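Local coordinates for protein cytochrome c' (Rubrivivax gelatinosus, PDB 2J8W) that carries a covalently bound high-spin heme c whose iron has no sixth ligand, and takes part in electron transfer, though its exact function is not known, at residues D7-E10 with Y11-S14; A27-Q31 with G32-F36; A42-I45 with A46-S49. All coordinates share one frame; numbering follows the deposited sequence.

Interaction 1 of 3, residues D7-E10 with Y11-S14; sequences DAIE and YRQS. With HEC (heme c), chain C.
Ile9 CG1 lies over one face of the Arg12 guanidinium, 3.6 Å above its plane and nearer its outer atoms than its middle. The edge of the same group is taken by a propionate of heme c, with the carboxylate carbon CGD in the guanidinium plane. The setting is the helix 5-30 of the four-helix-bundle cytochrome c', where successive turns line the heme pocket. Arg12 NE gives the propionate a hydrogen bond of 2.8 Å to HEC O1D, at an N-H...O angle of 163°. NH2 adds a weak bond to the same oxygen. The second oxygen of the same propionate is held by Gln13, whose NE2 donates to HEC O2D at 3.0 Å. That bond is almost straight, at 175°. Both oxygens of one carboxylate are thus gripped from neighbouring residues of one helix. This probably fixes its rotation, and the arginine charge would help to balance its own.

Ile9 runs alongside both polar side chains and points the same way. Its CG2 branch meets Gln13 NE2 at 3.5 Å, while CG1 serves Arg12. Arg12 CG sits between the backbone N and the carbonyl carbon (chi1 69°), and from there the chain extends to NE. NH1 also bonds to Ala58 O, and NH2 to Thr63 O and to Thr69 OG1, which itself bonds the heme. Tyr11 leaves the helix on another side and bonds through OH to His22 NE2 of the second subunit.

The backbone bonds are regular, as from Arg12 N to Ala8 O at 2.9 Å. Glu10 O is gripped twice by Ser14. Ser14 N and Ser14 OG approach it from opposite faces of the carbonyl plane, and the hydroxyl donates at 2.8 Å from OG to Glu10 O.

Interaction 2 of 3, residues A27-Q31 with G32-F36; sequences AAMAQ and GKAPF
Met29 reaches along the chain that leaves helix 5-30 and meets Phe36 with its sulfur. SD lies 4.1 Å from Phe36 CD1 and approaches the ring obliquely, 62° off the normal, in a Met-aromatic contact. The Met29 side chain is extended beyond CG (chi2 180°), and this carries CE on to Pro35 O at 3.5 Å. Its CG also touches Ala34 CB. An alanine in place of Met29 would probably leave Phe36 CD1 and Pro35 O without these neighbours and open a gap beside Val40 and Ala41 of helix 38-52.

Gln31 and Lys33 cross obliquely on the exposed side. Lys33 bends at chi2 and chi4 and brings NZ to Gln31 OE1 at 3.0 Å. The ammonium sits above the amide carbonyl plane, 41° out of it.

A water bridges the last turn of the helix and the loop after it, donating to Met29 O and Ala34 O. Lys33 N bonds to Ala28 O at 2.8 Å, and Gly32 N to Met29 O at 3.0 Å. A side chain at Gly32 would clash with Gln31 O at this positive phi. Together these two bonds and the glycine form a Schellman motif, a classic helix C-terminal ending.

Interaction 3 of 3, residues A42-I45 with A46-S49; sequences AENI and ALVS
Val48 packs against the preceding turn with its CG2 branch, which lies 3.3 Å from Asn44 O. Its CG1 branch points anti to the backbone N (chi1 169°), leaving CG2 beside that nitrogen, where it meets the Asn44 carbonyl. Val48 N bonds to the same Asn44 O at 2.9 Å, so one oxygen meets both the amide and the methyl of Val48. This is the tight, buried side. Ile45 belongs to it too, and Ser49 N reaches Ile45 O at 2.8 Å. Ile45 and Val48 both turn to Leu96 of helix 79-102, and Ile45 also touches Val26 of helix 5-30. Two polar atoms on this side are hydrogen-bonded to other helices: Ser49 OG to Asp97 OD2, and Asn44 OD1 to His22 ND1.

The solvent side carries fewer side-chain contacts. Ala46 is exposed, and its methyl CB rests 3.4 Å from Ala42 O. Ala46 N also bonds to Ala42 O, at 2.9 Å. Glu43 is exposed as well, and its carboxylate oxygen OE2 forms a salt bridge with Lys39. Leu47, partly exposed, packs on His22 of its own chain and on Thr50 of the second subunit.

Four backbone bonds, each from residue i+4 to residue i, run unbroken through the segment. A mainly apolar inner face with a few bonded polar groups, and an exposed face with Ala46 and Glu43, make this an amphipathic alpha-helix of the four-helix bundle of cytochrome c'.

In the fold
Interactions 1 and 2 share helix 5-30 but lie on opposite sides of the chain's centre, with centres about 29 Å apart. Interaction 1 is buried and polar, with cationic and amide groups turned to a heme propionate. Interaction 2 is a surface contact at the helix end, where a glycine turn, a water and a sulfur-ring contact lead toward helix 38-52. Interaction 3 lies on that next helix and is partly buried. It relies on backbone bonds and aliphatic packing between helices. Its nearest atoms are about 6 Å from those of interaction 2. Interactions 1 and 3 both reach the second subunit, whereas interaction 2 touches no other chain of the assembly.

Interaction 1 of 3, residues D7-E10 with Y11-S14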
ATOM      1  N   ASP A   7      10.215  11.345  -1.686  1.00 17.35           N
ATOM      2  CA  ASP A   7       9.100  10.562  -2.178  1.00 17.24           C
ATOM      3  C   ASP A   7       9.365   9.056  -2.096  1.00 16.09           C
ATOM      4  O   ASP A   7       8.486   8.272  -1.772  1.00 16.15           O
ATOM      5  CB  ASP A   7       8.736  10.960  -3.605  1.00 18.86           C
ATOM      6  CG  ASP A   7       8.273  12.386  -3.725  1.00 23.33           C
ATOM      7  OD1 ASP A   7       7.827  12.962  -2.709  1.00 27.51           O
ATOM      8  OD2 ASP A   7       8.363  12.918  -4.863  1.00 28.73           O
ATOM      9  N   ALA A   8      10.569   8.633  -2.472  1.00 15.53           N
ATOM     10  CA  ALA A   8      10.944   7.214  -2.382  1.00 15.18           C
ATOM     11  C   ALA A   8      10.896   6.739  -0.943  1.00 14.43           C
ATOM     12  O   ALA A   8      10.418   5.656  -0.637  1.00 14.29           O
ATOM     13  CB  ALA A   8      12.305   6.996  -2.985  1.00 16.97           C
ATOM     14  N   ILE A   9      11.409   7.565  -0.033  1.00 14.58           N
ATOM     15  CA  ILE A   9      11.400   7.207   1.365  1.00 14.48           C
ATOM     16  C   ILE A   9       9.975   7.051   1.888  1.00 13.90           C
ATOM     17  O   ILE A   9       9.654   6.069   2.560  1.00 13.85           O
ATOM     18  CB  ILE A   9      12.182   8.256   2.198  1.00 14.73           C
ATOM     19  CG1 ILE A   9      13.675   8.251   1.779  1.00 17.14           C
ATOM     20  CG2 ILE A   9      11.993   7.948   3.653  1.00 16.14           C
ATOM     21  CD1 ILE A   9      14.537   9.442   2.275  1.00 16.77           C
ATOM     22  N   GLU A  10       9.143   8.049   1.657  1.00 14.15           N
ATOM     23  CA  GLU A  10       7.785   7.961   2.186  1.00 14.38           C
ATOM     24  C   GLU A  10       7.059   6.771   1.561  1.00 13.12           C
ATOM     25  O   GLU A  10       6.230   6.121   2.202  1.00 12.77           O
ATOM     26  CB  GLU A  10       7.023   9.243   1.905  1.00 15.89           C
ATOM     27  CG  GLU A  10       7.464  10.478   2.680  1.00 19.65           C
ATOM     28  CD  GLU A  10       6.497  11.636   2.408  1.00 21.26           C
ATOM     29  OE1 GLU A  10       5.419  11.637   3.013  1.00 32.02           O
ATOM     30  OE2 GLU A  10       6.746  12.498   1.560  1.00 28.18           O
ATOM     31  N   TYR A  11       7.327   6.491   0.282  1.00 13.18           N
ATOM     32  CA  TYR A  11       6.692   5.354  -0.415  1.00 12.02           C
ATOM     33  C   TYR A  11       7.094   4.053   0.221  1.00 11.74           C
ATOM     34  O   TYR A  11       6.238   3.221   0.530  1.00 12.08           O
ATOM     35  CB  TYR A  11       7.142   5.385  -1.861  1.00 12.92           C
ATOM     36  CG  TYR A  11       6.602   4.265  -2.722  1.00 12.78           C
ATOM     37  CD1 TYR A  11       5.468   4.452  -3.507  1.00 12.64           C
ATOM     38  CD2 TYR A  11       7.258   3.053  -2.807  1.00 12.40           C
ATOM     39  CE1 TYR A  11       4.981   3.430  -4.351  1.00 12.33           C
ATOM     40  CE2 TYR A  11       6.788   2.031  -3.641  1.00 12.75           C
ATOM     41  CZ  TYR A  11       5.654   2.215  -4.377  1.00 11.65           C
ATOM     42  OH  TYR A  11       5.212   1.199  -5.185  1.00 12.19           O
ATOM     43  N   ARG A  12       8.391   3.823   0.440  1.00 11.67           N
ATOM     44  CA  ARG A  12       8.785   2.529   0.981  1.00 12.31           C
ATOM     45  C   ARG A  12       8.287   2.375   2.419  1.00 12.01           C
ATOM     46  O   ARG A  12       7.829   1.291   2.810  1.00 12.35           O
ATOM     47  CB  ARG A  12      10.299   2.342   0.869  1.00 12.48           C
ATOM     48  CG  ARG A  12      11.191   3.216   1.762  1.00 13.32           C
ATOM     49  CD  ARG A  12      12.519   3.458   1.082  1.00 13.97           C
ATOM     50  NE  ARG A  12      13.470   4.087   2.015  1.00 14.57           N
ATOM     51  CZ  ARG A  12      14.584   4.690   1.616  1.00 14.37           C
ATOM     52  NH1 ARG A  12      14.848   4.767   0.329  1.00 15.84           N
ATOM     53  NH2 ARG A  12      15.464   5.197   2.484  1.00 16.41           N
ATOM     54  N   GLN A  13       8.350   3.439   3.214  1.00 12.43           N
ATOM     55  CA  GLN A  13       7.789   3.367   4.550  1.00 12.71           C
ATOM     56  C   GLN A  13       6.324   3.013   4.525  1.00 12.01           C
ATOM     57  O   GLN A  13       5.869   2.188   5.324  1.00 12.30           O
ATOM     58  CB  GLN A  13       7.998   4.709   5.272  1.00 12.97           C
ATOM     59  CG  GLN A  13       9.464   4.991   5.638  1.00 14.21           C
ATOM     60  CD  GLN A  13       9.716   6.399   6.127  1.00 15.91           C
ATOM     61  OE1 GLN A  13       8.867   7.290   5.968  1.00 19.20           O
ATOM     62  NE2 GLN A  13      10.877   6.602   6.737  1.00 17.63           N
ATOM     63  N   SER A  14       5.576   3.678   3.668  1.00 11.62           N
ATOM     64  CA  SER A  14       4.144   3.426   3.534  1.00 11.44           C
ATOM     65  C   SER A  14       3.884   1.976   3.147  1.00 10.86           C
ATOM     66  O   SER A  14       2.997   1.332   3.710  1.00 11.56           O
ATOM     67  CB  SER A  14       3.585   4.376   2.485  1.00 11.52           C
ATOM     68  OG  SER A  14       3.604   5.725   2.931  1.00 12.55           O
TER
HETATM   69 FE   HEC C1129      10.909  -3.679   6.891  1.00 14.80          FE
HETATM   70  CHA HEC C1129      10.906  -0.318   7.598  1.00 14.88           C
HETATM   71  CHB HEC C1129       7.917  -4.005   8.413  1.00 14.18           C
HETATM   72  CHC HEC C1129      10.524  -6.807   5.508  1.00 15.21           C
HETATM   73  CHD HEC C1129      13.869  -3.329   5.221  1.00 15.48           C
HETATM   74  NA  HEC C1129       9.655  -2.397   7.795  1.00 14.54           N
HETATM   75  C1A HEC C1129       9.835  -1.049   8.057  1.00 13.80           C
HETATM   76  C2A HEC C1129       8.746  -0.543   8.851  1.00 14.33           C
HETATM   77  C3A HEC C1129       7.911  -1.573   9.081  1.00 13.48           C
HETATM   78  C4A HEC C1129       8.463  -2.735   8.409  1.00 14.09           C
HETATM   79  CMA HEC C1129       6.579  -1.574   9.832  1.00 15.56           C
HETATM   80  CAA HEC C1129       8.603   0.894   9.343  1.00 15.49           C
HETATM   81  CBA HEC C1129       7.902   1.766   8.331  1.00 17.52           C
HETATM   82  CGA HEC C1129       7.658   3.163   8.982  0.50 16.25           C
HETATM   83  O1A HEC C1129       7.818   3.365  10.227  0.50 18.62           O
HETATM   84  O2A HEC C1129       7.303   4.179   8.308  0.50 15.58           O
HETATM   85  NB  HEC C1129       9.457  -5.139   6.893  1.00 13.68           N
HETATM   86  C1B HEC C1129       8.385  -5.093   7.724  1.00 13.24           C
HETATM   87  C2B HEC C1129       7.738  -6.383   7.698  1.00 13.93           C
HETATM   88  C3B HEC C1129       8.448  -7.165   6.875  1.00 12.97           C
HETATM   89  C4B HEC C1129       9.545  -6.389   6.348  1.00 13.79           C
HETATM   90  CMB HEC C1129       6.496  -6.795   8.504  1.00 15.54           C
HETATM   91  CAB HEC C1129       8.180  -8.609   6.481  1.00 14.54           C
HETATM   92  CBB HEC C1129       6.853  -9.024   6.160  1.00 14.82           C
HETATM   93  NC  HEC C1129      11.930  -4.790   5.611  1.00 14.22           N
HETATM   94  C1C HEC C1129      11.657  -6.085   5.191  1.00 14.76           C
HETATM   95  C2C HEC C1129      12.738  -6.634   4.410  1.00 15.16           C
HETATM   96  C3C HEC C1129      13.675  -5.658   4.313  1.00 15.47           C
HETATM   97  C4C HEC C1129      13.205  -4.512   5.085  1.00 15.24           C
HETATM   98  CMC HEC C1129      12.741  -8.032   3.790  1.00 16.67           C
HETATM   99  CAC HEC C1129      15.044  -5.699   3.562  1.00 16.66           C
HETATM  100  CBC HEC C1129      15.242  -6.587   2.518  1.00 16.11           C
HETATM  101  ND  HEC C1129      12.159  -2.101   6.469  1.00 15.42           N
HETATM  102  C1D HEC C1129      13.385  -2.212   5.811  1.00 14.85           C
HETATM  103  C2D HEC C1129      14.058  -0.933   5.839  1.00 15.45           C
HETATM  104  C3D HEC C1129      13.163  -0.027   6.537  1.00 16.09           C
HETATM  105  C4D HEC C1129      11.985  -0.801   6.908  1.00 14.57           C
HETATM  106  CMD HEC C1129      15.420  -0.614   5.257  1.00 17.56           C
HETATM  107  CAD HEC C1129      13.356   1.442   6.779  1.00 16.26           C
HETATM  108  CBD HEC C1129      12.687   2.223   5.635  1.00 15.37           C
HETATM  109  CGD HEC C1129      12.940   3.714   5.815  1.00 15.24           C
HETATM  110  O1D HEC C1129      13.307   4.365   4.809  1.00 17.00           O
HETATM  111  O2D HEC C1129      12.719   4.265   6.952  1.00 16.44           O

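Interaction 2 of 3, residues A27-Q31 with G32-F36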
ATOM      1  N   ALA A  27      -0.604 -13.489  10.761  1.00 11.12           N
ATOM      2  CA  ALA A  27       0.155 -14.002  11.892  1.00 11.51           C
ATOM      3  C   ALA A  27      -0.758 -14.235  13.082  1.00 11.33           C
ATOM      4  O   ALA A  27      -0.567 -15.194  13.806  1.00 11.96           O
ATOM      5  CB  ALA A  27       1.318 -13.064  12.228  1.00 12.92           C
ATOM      6  N   ALA A  28      -1.717 -13.343  13.307  1.00 11.24           N
ATOM      7  CA  ALA A  28      -2.647 -13.520  14.433  1.00 11.30           C
ATOM      8  C   ALA A  28      -3.415 -14.822  14.324  1.00 11.18           C
ATOM      9  O   ALA A  28      -3.654 -15.511  15.318  1.00 12.10           O
ATOM     10  CB  ALA A  28      -3.553 -12.336  14.575  1.00 13.30           C
ATOM     11  N   MET A  29      -3.824 -15.173  13.109  1.00 11.08           N
ATOM     12  CA  MET A  29      -4.483 -16.463  12.904  1.00 11.33           C
ATOM     13  C   MET A  29      -3.481 -17.634  13.102  1.00 11.50           C
ATOM     14  O   MET A  29      -3.786 -18.620  13.759  1.00 12.52           O
ATOM     15  CB  MET A  29      -5.110 -16.559  11.525  1.00 11.92           C
ATOM     16  CG  MET A  29      -6.325 -15.702  11.389  1.00 12.49           C
ATOM     17  SD  MET A  29      -7.029 -15.851   9.720  1.00 13.90           S
ATOM     18  CE  MET A  29      -8.549 -14.821   9.905  1.00 16.50           C
ATOM     19  N   ALA A  30      -2.269 -17.497  12.582  1.00 11.51           N
ATOM     20  CA  ALA A  30      -1.273 -18.559  12.694  1.00 12.60           C
ATOM     21  C   ALA A  30      -0.943 -18.817  14.152  1.00 13.44           C
ATOM     22  O   ALA A  30      -0.700 -19.973  14.528  1.00 15.00           O
ATOM     23  CB  ALA A  30      -0.012 -18.221  11.918  1.00 13.54           C
ATOM     24  N   GLN A  31      -0.930 -17.765  14.973  1.00 13.23           N
ATOM     25  CA  GLN A  31      -0.601 -17.858  16.397  1.00 14.49           C
ATOM     26  C   GLN A  31      -1.797 -18.287  17.218  1.00 14.20           C
ATOM     27  O   GLN A  31      -1.703 -18.474  18.433  1.00 17.27           O
ATOM     28  CB  GLN A  31      -0.176 -16.519  16.905  1.00 15.07           C
ATOM     29  CG  GLN A  31       1.070 -16.029  16.397  1.00 16.12           C
ATOM     30  CD  GLN A  31       1.222 -14.549  16.637  1.00 15.67           C
ATOM     31  OE1 GLN A  31       0.468 -13.940  17.409  1.00 16.36           O
ATOM     32  NE2 GLN A  31       2.198 -13.956  15.987  1.00 16.48           N
ATOM     33  N   GLY A  32      -2.957 -18.398  16.612  1.00 13.38           N
ATOM     34  CA  GLY A  32      -4.134 -18.780  17.372  1.00 13.82           C
ATOM     35  C   GLY A  32      -4.689 -17.657  18.236  1.00 13.07           C
ATOM     36  O   GLY A  32      -5.369 -17.921  19.201  1.00 14.68           O
ATOM     37  N   LYS A  33      -4.457 -16.403  17.870  1.00 12.93           N
ATOM     38  CA  LYS A  33      -5.009 -15.248  18.589  1.00 13.39           C
ATOM     39  C   LYS A  33      -6.371 -14.845  18.019  1.00 13.30           C
ATOM     40  O   LYS A  33      -7.120 -14.128  18.674  1.00 16.48           O
ATOM     41  CB  LYS A  33      -4.076 -14.043  18.515  1.00 13.42           C
ATOM     42  CG  LYS A  33      -2.612 -14.298  18.870  1.00 17.26           C
ATOM     43  CD  LYS A  33      -2.463 -14.800  20.251  1.00 17.92           C
ATOM     44  CE  LYS A  33      -0.984 -15.164  20.600  1.00 16.72           C
ATOM     45  NZ  LYS A  33      -0.001 -14.064  20.365  1.00 17.61           N
ATOM     46  N   ALA A  34      -6.664 -15.281  16.789  1.00 12.92           N
ATOM     47  CA  ALA A  34      -7.927 -15.036  16.084  1.00 13.70           C
ATOM     48  C   ALA A  34      -8.323 -16.352  15.450  1.00 13.79           C
ATOM     49  O   ALA A  34      -7.448 -17.064  14.989  1.00 13.13           O
ATOM     50  CB  ALA A  34      -7.753 -13.960  14.997  1.00 16.16           C
ATOM     51  N   PRO A  35      -9.635 -16.635  15.368  1.00 14.16           N
ATOM     52  CA  PRO A  35     -10.040 -17.869  14.681  1.00 14.50           C
ATOM     53  C   PRO A  35      -9.572 -17.878  13.238  1.00 12.77           C
ATOM     54  O   PRO A  35      -9.532 -16.852  12.561  1.00 14.27           O
ATOM     55  CB  PRO A  35     -11.549 -17.884  14.804  1.00 16.05           C
ATOM     56  CG  PRO A  35     -11.849 -16.967  15.948  1.00 18.33           C
ATOM     57  CD  PRO A  35     -10.774 -15.926  15.973  1.00 15.10           C
ATOM     58  N   PHE A  36      -9.219 -19.058  12.761  1.00 12.78           N
ATOM     59  CA  PHE A  36      -8.793 -19.209  11.394  1.00 12.64           C
ATOM     60  C   PHE A  36      -9.963 -19.085  10.439  1.00 12.92           C
ATOM     61  O   PHE A  36     -10.965 -19.754  10.608  1.00 14.43           O
ATOM     62  CB  PHE A  36      -8.066 -20.525  11.202  1.00 13.15           C
ATOM     63  CG  PHE A  36      -7.569 -20.769   9.816  1.00 12.72           C
ATOM     64  CD1 PHE A  36      -6.606 -19.949   9.252  1.00 13.33           C
ATOM     65  CD2 PHE A  36      -8.023 -21.847   9.036  1.00 13.10           C
ATOM     66  CE1 PHE A  36      -6.122 -20.171   7.977  1.00 14.06           C
ATOM     67  CE2 PHE A  36      -7.517 -22.075   7.772  1.00 14.06           C
ATOM     68  CZ  PHE A  36      -6.582 -21.245   7.246  1.00 13.55           C
TER
HETATM   69  O   HOH W   1      -6.331 -19.471  14.147  1.00 14.82           O

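Interaction 3 of 3, residues A42-I45 with A46-S49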
ATOM      1  N   ALA A  42      -6.476 -15.774   3.092  1.00 13.31           N
ATOM      2  CA  ALA A  42      -6.070 -15.705   1.708  1.00 13.93           C
ATOM      3  C   ALA A  42      -6.099 -14.255   1.200  1.00 13.60           C
ATOM      4  O   ALA A  42      -5.216 -13.824   0.447  1.00 14.71           O
ATOM      5  CB  ALA A  42      -6.976 -16.620   0.818  1.00 15.28           C
ATOM      6  N   GLU A  43      -7.123 -13.511   1.566  1.00 13.73           N
ATOM      7  CA  GLU A  43      -7.234 -12.112   1.138  1.00 15.16           C
ATOM      8  C   GLU A  43      -6.060 -11.282   1.681  1.00 13.16           C
ATOM      9  O   GLU A  43      -5.465 -10.465   0.974  1.00 13.78           O
ATOM     10  CB  GLU A  43      -8.558 -11.495   1.577  1.00 16.50           C
ATOM     11  CG  GLU A  43      -9.768 -12.061   0.848  1.00 19.00           C
ATOM     12  CD  GLU A  43     -11.084 -11.654   1.490  1.00 22.31           C
ATOM     13  OE1 GLU A  43     -11.181 -11.156   2.616  1.00 24.37           O
ATOM     14  OE2 GLU A  43     -12.117 -11.943   0.838  1.00 27.25           O
ATOM     15  N   ASN A  44      -5.733 -11.466   2.945  1.00 12.19           N
ATOM     16  CA  ASN A  44      -4.627 -10.728   3.532  1.00 11.57           C
ATOM     17  C   ASN A  44      -3.295 -11.168   2.950  1.00 11.62           C
ATOM     18  O   ASN A  44      -2.423 -10.331   2.720  1.00 11.85           O
ATOM     19  CB  ASN A  44      -4.674 -10.810   5.058  1.00 11.60           C
ATOM     20  CG  ASN A  44      -5.742  -9.931   5.624  1.00 12.23           C
ATOM     21  OD1 ASN A  44      -5.778  -8.739   5.327  1.00 13.94           O
ATOM     22  ND2 ASN A  44      -6.622 -10.487   6.455  1.00 14.29           N
ATOM     23  N   ILE A  45      -3.128 -12.459   2.698  1.00 11.61           N
ATOM     24  CA  ILE A  45      -1.941 -12.946   2.033  1.00 11.54           C
ATOM     25  C   ILE A  45      -1.764 -12.380   0.634  1.00 12.11           C
ATOM     26  O   ILE A  45      -0.678 -11.969   0.255  1.00 12.27           O
ATOM     27  CB  ILE A  45      -1.903 -14.487   2.026  1.00 11.92           C
ATOM     28  CG1 ILE A  45      -1.627 -14.998   3.438  1.00 12.17           C
ATOM     29  CG2 ILE A  45      -0.869 -14.992   1.073  1.00 13.64           C
ATOM     30  CD1 ILE A  45      -1.835 -16.537   3.548  1.00 14.14           C
ATOM     31  N   ALA A  46      -2.863 -12.312  -0.104  1.00 12.87           N
ATOM     32  CA  ALA A  46      -2.808 -11.767  -1.455  1.00 13.01           C
ATOM     33  C   ALA A  46      -2.354 -10.310  -1.420  1.00 12.84           C
ATOM     34  O   ALA A  46      -1.566  -9.870  -2.268  1.00 13.48           O
ATOM     35  CB  ALA A  46      -4.141 -11.911  -2.163  1.00 14.98           C
ATOM     36  N   LEU A  47      -2.840  -9.549  -0.446  1.00 13.00           N
ATOM     37  CA  LEU A  47      -2.420  -8.166  -0.290  1.00 12.99           C
ATOM     38  C   LEU A  47      -0.941  -8.076   0.098  1.00 12.19           C
ATOM     39  O   LEU A  47      -0.218  -7.271  -0.462  1.00 12.82           O
ATOM     40  CB  LEU A  47      -3.254  -7.420   0.787  0.65 14.41           C
ATOM     41  CG  LEU A  47      -4.644  -6.897   0.430  0.65 13.75           C
ATOM     42  CD1 LEU A  47      -5.484  -6.435   1.610  0.65 14.90           C
ATOM     43  CD2 LEU A  47      -4.481  -5.727  -0.538  0.65 15.50           C
ATOM     44  N   VAL A  48      -0.506  -8.907   1.039  1.00 11.53           N
ATOM     45  CA  VAL A  48       0.920  -8.942   1.384  1.00 12.36           C
ATOM     46  C   VAL A  48       1.748  -9.216   0.150  1.00 12.07           C
ATOM     47  O   VAL A  48       2.745  -8.574  -0.097  1.00 12.76           O
ATOM     48  CB  VAL A  48       1.192  -9.960   2.514  1.00 11.78           C
ATOM     49  CG1 VAL A  48       2.681 -10.175   2.681  1.00 13.33           C
ATOM     50  CG2 VAL A  48       0.548  -9.500   3.823  1.00 13.15           C
ATOM     51  N   SER A  49       1.341 -10.197  -0.631  1.00 12.47           N
ATOM     52  CA  SER A  49       2.095 -10.546  -1.823  1.00 12.96           C
ATOM     53  C   SER A  49       2.197  -9.382  -2.799  1.00 12.37           C
ATOM     54  O   SER A  49       3.280  -9.042  -3.277  1.00 14.49           O
ATOM     55  CB  SER A  49       1.467 -11.765  -2.489  1.00 13.93           C
ATOM     56  OG  SER A  49       2.258 -12.144  -3.607  1.00 16.67           O
TER